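Local coordinates for putative HTH-type transcriptional regulator PF0864 (PDB 2IA0), which probably binds DNA in a sequence-specific way through a winged helix-turn-helix and regulates transcription as a member of the AsnC family, at the interface of chains A and B. Coordinates in Å, arbitrary orientation; residue numbers count along the deposited sequence, not the author numbering. Chains: chain A/B, Putative HTH-type transcriptional regulator PF0864.

Contact 1: the interface of chains A and B. Residues chain A 72, 171; chain B 15, 20, 23-24, 27.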
# COMPACT_ATOMS: atom_id res chain seq x y z
N LEU A 72 15.27 -3.55 3.95
CA LEU A 72 14.23 -3.86 4.92
C LEU A 72 12.93 -4.28 4.26
O LEU A 72 11.99 -4.67 4.96
CB LEU A 72 13.98 -2.69 5.87
CG LEU A 72 14.93 -2.43 7.04
CD1 LEU A 72 16.00 -1.53 6.58
CD2 LEU A 72 14.20 -1.75 8.19
N VAL A 171 9.40 -2.77 10.65
CA VAL A 171 10.72 -2.74 11.25
C VAL A 171 10.62 -2.85 12.78
O VAL A 171 10.66 -3.95 13.35
CB VAL A 171 11.52 -1.45 10.86
CG1 VAL A 171 10.62 -0.23 10.81
CG2 VAL A 171 12.65 -1.20 11.84
N LEU B 15 22.08 -3.16 11.04
CA LEU B 15 21.20 -2.31 11.85
C LEU B 15 21.08 -2.83 13.28
O LEU B 15 20.82 -4.02 13.50
CB LEU B 15 19.79 -2.20 11.25
CG LEU B 15 19.43 -1.84 9.80
CD1 LEU B 15 17.92 -1.80 9.73
CD2 LEU B 15 20.00 -0.52 9.34
N ARG B 20 16.57 0.93 14.26
CA ARG B 20 15.19 0.44 14.15
C ARG B 20 14.21 1.34 14.87
O ARG B 20 13.10 1.57 14.39
CB ARG B 20 15.07 -1.00 14.66
CG ARG B 20 15.88 -2.00 13.85
CD ARG B 20 15.57 -3.43 14.26
NE ARG B 20 15.62 -4.31 13.09
CZ ARG B 20 16.72 -4.90 12.63
NH1 ARG B 20 17.89 -4.74 13.25
NH2 ARG B 20 16.64 -5.68 11.54
N LEU B 23 13.82 4.50 12.63
CA LEU B 23 12.92 4.12 11.52
C LEU B 23 11.44 3.98 11.90
O LEU B 23 10.59 4.38 11.13
CB LEU B 23 13.41 2.86 10.80
CG LEU B 23 14.84 2.90 10.24
CD1 LEU B 23 15.27 1.51 9.80
CD2 LEU B 23 14.98 3.88 9.10
N ARG B 24 11.14 3.45 13.09
CA ARG B 24 9.75 3.31 13.59
C ARG B 24 9.10 4.64 13.87
O ARG B 24 7.90 4.84 13.57
CB ARG B 24 9.70 2.49 14.89
CG ARG B 24 9.95 1.01 14.71
CD ARG B 24 9.76 0.28 16.03
NE ARG B 24 10.23 -1.10 15.92
CZ ARG B 24 11.29 -1.60 16.55
NH1 ARG B 24 11.62 -2.87 16.35
NH2 ARG B 24 12.01 -0.84 17.37
N LYS B 27 8.48 6.39 10.46
CA LYS B 27 7.34 5.77 9.78
C LYS B 27 5.97 6.29 10.24
O LYS B 27 5.05 6.36 9.44
CB LYS B 27 7.39 4.25 9.90
CG LYS B 27 8.16 3.60 8.76
CD LYS B 27 8.62 2.19 9.10
CE LYS B 27 7.47 1.16 9.12
NZ LYS B 27 6.92 0.87 7.76

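Contact 2: the interface of chains A and B. Residues chain A 154-159; chain B 112-115, 122.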
# COMPACT_ATOMS: atom_id res chain seq x y z
N PRO A 154 1.56 -15.33 -5.94
CA PRO A 154 2.91 -14.73 -5.81
C PRO A 154 3.02 -13.44 -6.64
O PRO A 154 2.53 -13.41 -7.77
CB PRO A 154 3.83 -15.77 -6.42
CG PRO A 154 3.01 -17.05 -6.53
CD PRO A 154 1.57 -16.68 -6.53
N ILE A 155 3.62 -12.40 -6.08
CA ILE A 155 3.83 -11.17 -6.84
C ILE A 155 5.19 -11.32 -7.54
O ILE A 155 6.24 -11.33 -6.91
CB ILE A 155 3.80 -9.87 -5.94
CG1 ILE A 155 2.65 -9.91 -4.93
CG2 ILE A 155 3.65 -8.63 -6.79
CD1 ILE A 155 1.24 -10.11 -5.49
N THR A 156 5.14 -11.47 -8.85
CA THR A 156 6.35 -11.69 -9.63
C THR A 156 7.04 -10.34 -9.90
O THR A 156 8.25 -10.18 -9.68
CB THR A 156 5.99 -12.43 -10.93
OG1 THR A 156 5.61 -13.78 -10.60
CG2 THR A 156 7.15 -12.46 -11.89
N GLU A 157 6.26 -9.35 -10.31
CA GLU A 157 6.77 -8.06 -10.69
C GLU A 157 5.70 -7.01 -10.43
O GLU A 157 4.59 -7.14 -10.91
CB GLU A 157 7.13 -8.09 -12.17
CG GLU A 157 7.82 -6.86 -12.67
CD GLU A 157 8.07 -6.91 -14.16
OE1 GLU A 157 8.60 -5.91 -14.70
OE2 GLU A 157 7.73 -7.94 -14.81
N ILE A 158 6.02 -5.96 -9.68
CA ILE A 158 5.08 -4.85 -9.53
C ILE A 158 5.25 -3.83 -10.66
O ILE A 158 6.32 -3.29 -10.85
CB ILE A 158 5.17 -4.16 -8.15
CG1 ILE A 158 4.94 -5.19 -7.03
CG2 ILE A 158 4.19 -3.00 -8.09
CD1 ILE A 158 4.90 -4.61 -5.59
N LYS A 159 4.18 -3.54 -11.39
CA LYS A 159 4.27 -2.61 -12.52
C LYS A 159 3.88 -1.16 -12.15
O LYS A 159 4.53 -0.23 -12.60
CB LYS A 159 3.47 -3.16 -13.72
CG LYS A 159 3.94 -4.60 -14.21
CD LYS A 159 5.09 -4.53 -15.26
CE LYS A 159 5.48 -5.92 -15.90
NZ LYS A 159 4.41 -6.72 -16.67
N PHE B 112 -2.72 0.06 -8.17
CA PHE B 112 -1.72 -0.97 -8.02
C PHE B 112 -1.88 -1.96 -9.17
O PHE B 112 -2.99 -2.39 -9.45
CB PHE B 112 -1.93 -1.69 -6.69
CG PHE B 112 -0.95 -2.81 -6.46
CD1 PHE B 112 0.31 -2.55 -5.90
CD2 PHE B 112 -1.27 -4.11 -6.83
CE1 PHE B 112 1.22 -3.57 -5.71
CE2 PHE B 112 -0.36 -5.14 -6.65
CZ PHE B 112 0.88 -4.88 -6.10
N VAL B 113 -0.77 -2.28 -9.84
CA VAL B 113 -0.73 -3.31 -10.90
C VAL B 113 0.52 -4.19 -10.70
O VAL B 113 1.64 -3.70 -10.46
CB VAL B 113 -0.79 -2.74 -12.37
CG1 VAL B 113 -0.94 -3.87 -13.42
CG2 VAL B 113 -1.96 -1.75 -12.55
N ALA B 114 0.31 -5.50 -10.74
CA ALA B 114 1.36 -6.48 -10.51
C ALA B 114 1.17 -7.69 -11.42
O ALA B 114 0.03 -8.10 -11.73
CB ALA B 114 1.29 -6.95 -9.08
N LYS B 115 2.29 -8.29 -11.82
CA LYS B 115 2.24 -9.58 -12.50
C LYS B 115 2.31 -10.72 -11.46
O LYS B 115 2.89 -10.57 -10.40
CB LYS B 115 3.36 -9.67 -13.53
CG LYS B 115 3.31 -10.86 -14.47
CD LYS B 115 4.43 -10.79 -15.50
CE LYS B 115 4.48 -12.07 -16.32
NZ LYS B 115 5.60 -12.10 -17.28
N ILE B 122 -2.67 -8.76 -11.20
CA ILE B 122 -3.38 -8.25 -10.03
C ILE B 122 -3.46 -6.72 -10.13
O ILE B 122 -2.47 -6.05 -10.38
CB ILE B 122 -2.69 -8.69 -8.70
CG1 ILE B 122 -2.63 -10.23 -8.59
CG2 ILE B 122 -3.45 -8.15 -7.51
CD1 ILE B 122 -1.45 -10.73 -7.77

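Contact 3: the interface of chains A and B. Residues chain A 62-65, 167; chain B 27, 67, 163-164, 167.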
# COMPACT_ATOMS: atom_id res chain seq x y z
N GLU A 62 -3.07 13.46 5.50
CA GLU A 62 -3.34 12.65 6.69
C GLU A 62 -2.09 12.45 7.54
O GLU A 62 -2.18 12.47 8.78
CB GLU A 62 -3.94 11.29 6.34
CG GLU A 62 -4.28 10.49 7.60
CD GLU A 62 -4.45 9.03 7.33
OE1 GLU A 62 -5.55 8.67 6.81
OE2 GLU A 62 -3.49 8.24 7.65
N ARG A 63 -0.93 12.27 6.91
CA ARG A 63 0.24 11.83 7.66
C ARG A 63 1.46 11.92 6.78
O ARG A 63 1.34 11.78 5.59
CB ARG A 63 0.04 10.38 8.13
CG ARG A 63 1.07 9.83 9.10
CD ARG A 63 0.44 8.81 10.05
NE ARG A 63 0.25 7.53 9.38
CZ ARG A 63 1.27 6.75 9.03
NH1 ARG A 63 2.52 7.12 9.30
NH2 ARG A 63 1.04 5.60 8.41
N TYR A 64 2.62 12.17 7.39
CA TYR A 64 3.92 12.14 6.75
C TYR A 64 4.59 10.84 7.13
O TYR A 64 4.60 10.46 8.31
CB TYR A 64 4.78 13.32 7.26
CG TYR A 64 4.31 14.69 6.77
CD1 TYR A 64 4.99 15.36 5.75
CD2 TYR A 64 3.15 15.30 7.32
CE1 TYR A 64 4.53 16.65 5.28
CE2 TYR A 64 2.70 16.56 6.87
CZ TYR A 64 3.37 17.21 5.86
OH TYR A 64 2.91 18.44 5.45
N THR A 65 5.19 10.15 6.15
CA THR A 65 5.86 8.89 6.45
C THR A 65 7.13 8.67 5.58
O THR A 65 7.48 9.50 4.72
CB THR A 65 4.83 7.70 6.40
OG1 THR A 65 5.44 6.48 6.86
CG2 THR A 65 4.28 7.50 5.01
N PHE A 167 6.59 1.02 1.82
CA PHE A 167 5.64 1.65 2.73
C PHE A 167 5.13 0.71 3.87
O PHE A 167 5.10 1.10 5.04
CB PHE A 167 4.48 2.28 1.95
CG PHE A 167 3.40 2.84 2.82
CD1 PHE A 167 3.65 3.96 3.63
CD2 PHE A 167 2.15 2.21 2.88
CE1 PHE A 167 2.65 4.46 4.48
CE2 PHE A 167 1.15 2.70 3.71
CZ PHE A 167 1.40 3.84 4.52
N LYS B 27 8.48 6.39 10.46
CA LYS B 27 7.34 5.77 9.78
C LYS B 27 5.97 6.29 10.24
O LYS B 27 5.05 6.36 9.44
CB LYS B 27 7.39 4.25 9.90
CG LYS B 27 8.16 3.60 8.76
CD LYS B 27 8.62 2.19 9.10
CE LYS B 27 7.47 1.16 9.12
NZ LYS B 27 6.92 0.87 7.76
N ILE B 67 0.67 10.56 3.38
CA ILE B 67 -0.56 9.79 3.22
C ILE B 67 -1.71 10.78 3.05
O ILE B 67 -1.81 11.74 3.83
CB ILE B 67 -0.76 8.78 4.41
CG1 ILE B 67 0.33 7.69 4.35
CG2 ILE B 67 -2.12 8.07 4.32
CD1 ILE B 67 0.64 7.14 5.66
N ASP B 163 -3.93 2.53 5.69
CA ASP B 163 -3.22 3.67 5.07
C ASP B 163 -2.76 3.46 3.64
O ASP B 163 -2.35 4.42 2.98
CB ASP B 163 -1.98 4.03 5.88
CG ASP B 163 -2.31 4.70 7.17
OD1 ASP B 163 -3.50 4.95 7.44
OD2 ASP B 163 -1.36 4.98 7.92
N LEU B 164 -2.77 2.21 3.19
CA LEU B 164 -2.37 1.83 1.84
C LEU B 164 -3.11 2.63 0.77
O LEU B 164 -2.49 3.08 -0.17
CB LEU B 164 -2.56 0.32 1.64
CG LEU B 164 -2.60 -0.29 0.23
CD1 LEU B 164 -2.24 -1.76 0.29
CD2 LEU B 164 -3.97 -0.11 -0.45
N PHE B 167 -1.96 6.13 0.66
CA PHE B 167 -0.62 6.11 0.11
C PHE B 167 -0.62 5.98 -1.41
O PHE B 167 0.11 6.70 -2.09
CB PHE B 167 0.21 4.99 0.73
CG PHE B 167 1.53 4.77 0.03
CD1 PHE B 167 2.57 5.67 0.20
CD2 PHE B 167 1.72 3.67 -0.82
CE1 PHE B 167 3.79 5.49 -0.48
CE2 PHE B 167 2.92 3.48 -1.50
CZ PHE B 167 3.96 4.38 -1.32

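Contact 1: the interface of chains A and B
A:Val171, the last residue of its chain, and A:Leu72, also in a loop, lie against B:Leu15 and helix 17-28 of chain B, where B:Arg20, B:Leu23, B:Arg24 and B:Lys27 succeed one another at helical spacing on one flank. The helix belongs to the winged helix-turn-helix part of chain B, so the patch probably helps hold that part against the partner's carboxyl terminus. A:Val171 sends its two methyls to different neighbours. CG1 sits in the crowded position between backbone N and carbonyl carbon (chi1 38°) and lies 3.6 Å from CD of B:Lys27, whose aliphatic stem slides past it in the opposite direction. CG2 lies 3.7 Å from CB of B:Arg20, the two side chains crossing obliquely. A short, branched valine suits this place because it offers a methyl to each of two long side chains whose stems are apolar and whose ends are charged. B:Arg24 runs extended from CG to NE and brings NH1 of its guanidinium 3.3 Å from the backbone O of A:Val171, a weak hydrogen bond. Nearby is a cluster of leucines, flexible branched groups well fitted to apolar packing. A:Leu72 meets both partners tip to tip: CD2 is 3.8 Å from CD1 of B:Leu23 and also near B:Leu15, while CD1 touches CD1 of B:Leu15 at 3.7 Å.

Contact 2: the interface of chains A and B
B:Lys115 and A:Glu157 pair in a short antiparallel beta bridge joining strand 110-116 of chain B to strand 157-158 of chain A, within the dimeric alpha+beta barrel domain of this AsnC-family protein. The hydrogen bonds described here between the chains run from backbone to backbone. The amide N of B:Lys115 reaches the carbonyl O of A:Glu157 at 2.7 Å, nearly along the C=O axis. The O of B:Lys115 accepts from N of A:Thr156 at 2.9 Å, and N of A:Lys159 gives a 2.7 Å bond to O of B:Val113. Because main-chain atoms do this work, the residue types matter chiefly for the faces of the sheet. On one face the packing is apolar. A:Ile155 uses both its branches: CG2 rests 3.7 Å from the small CB of B:Ala114, and CD1 meets CD1 of B:Ile122 at 3.6 Å, these isoleucines crossing at about a right angle. A:Ile158 crosses B:Phe112 nearly at right angles, its CD1 and CG2 both reaching CE1 at the ring's rim, each at 3.8 Å; CG anti to the backbone N (chi1 178°) carries the ring there. Charged side chains gather on the other face. A:Lys159 bends back so that NZ forms a long salt bridge with carboxylate OE2 of A:Glu157 in its own chain. The extended B:Lys115 places its amino NZ 5.3 Å from OE2 of A:Glu157, not in contact; opposite charge may favour this, though A:Lys159 NZ lies 5.5 Å from it.

Contact 3: the interface of chains A and B
Strand 61-68 of each chain meets its twin in an antiparallel bridge here, beside a stack of two phenylalanines, forming a two-fold symmetric interface between the subunits. A:Arg63 and B:Ile67 are the bridged pair: N of B:Ile67 bonds to O of A:Arg63 at 2.6 Å, and O of B:Ile67 accepts from the amides of both A:Glu62 and A:Arg63. The arginine is bent at chi2 and chi3 (chi3 77°), which turns its guanidinium toward two acceptors. NH2 forms a salt bridge of 2.5 Å with carboxylate OD2 of B:Asp163, straight and in the guanidinium plane, while NH1 gives a 2.6 Å bond to a lone pair of the backbone O of B:Lys27. That carbonyl, near the carboxyl-terminal end of helix 17-28, also takes the hydroxyl OG1 of A:Thr65 at 2.6 Å. An alanine in place of A:Arg63 would probably leave B:Asp163 without its charged mate and the carbonyl of B:Lys27 with one donor fewer. CD1 of branched B:Ile67 lies over one face of the guanidinium of A:Arg63, toward its rim, and meets the edge of the A:Phe167 ring, 3.5 Å from CE1. The rings of A:Phe167 and B:Phe167 stack nearly parallel, planes 4° and centroids 4.5 Å apart, and CB of A:Phe167 lies over the centre of its partner's face; flat aromatics suit this close symmetric packing. The site thus joins strand, helix end and carboxyl-terminal segment, and probably helps hold the subunits and the DNA-binding part in fixed relation.

Contact 1 and contact 3 lie about 15 Å apart between the centres of their C-alpha atoms and share B:Lys27, which offers its aliphatic stem to one and its backbone carbonyl to the other. Helix 17-28 of chain B is therefore held by chain A at two places, which may help fix the orientation of its DNA-binding part. Contact 2 stands apart, about 25 Å from contact 1 and 21 Å from contact 3, centre to centre, and joins strands of the barrel domains. By two-fold symmetry each contact recurs with the chains exchanged, so the subunits are joined at paired sites in the DNA-binding parts and barrel domains.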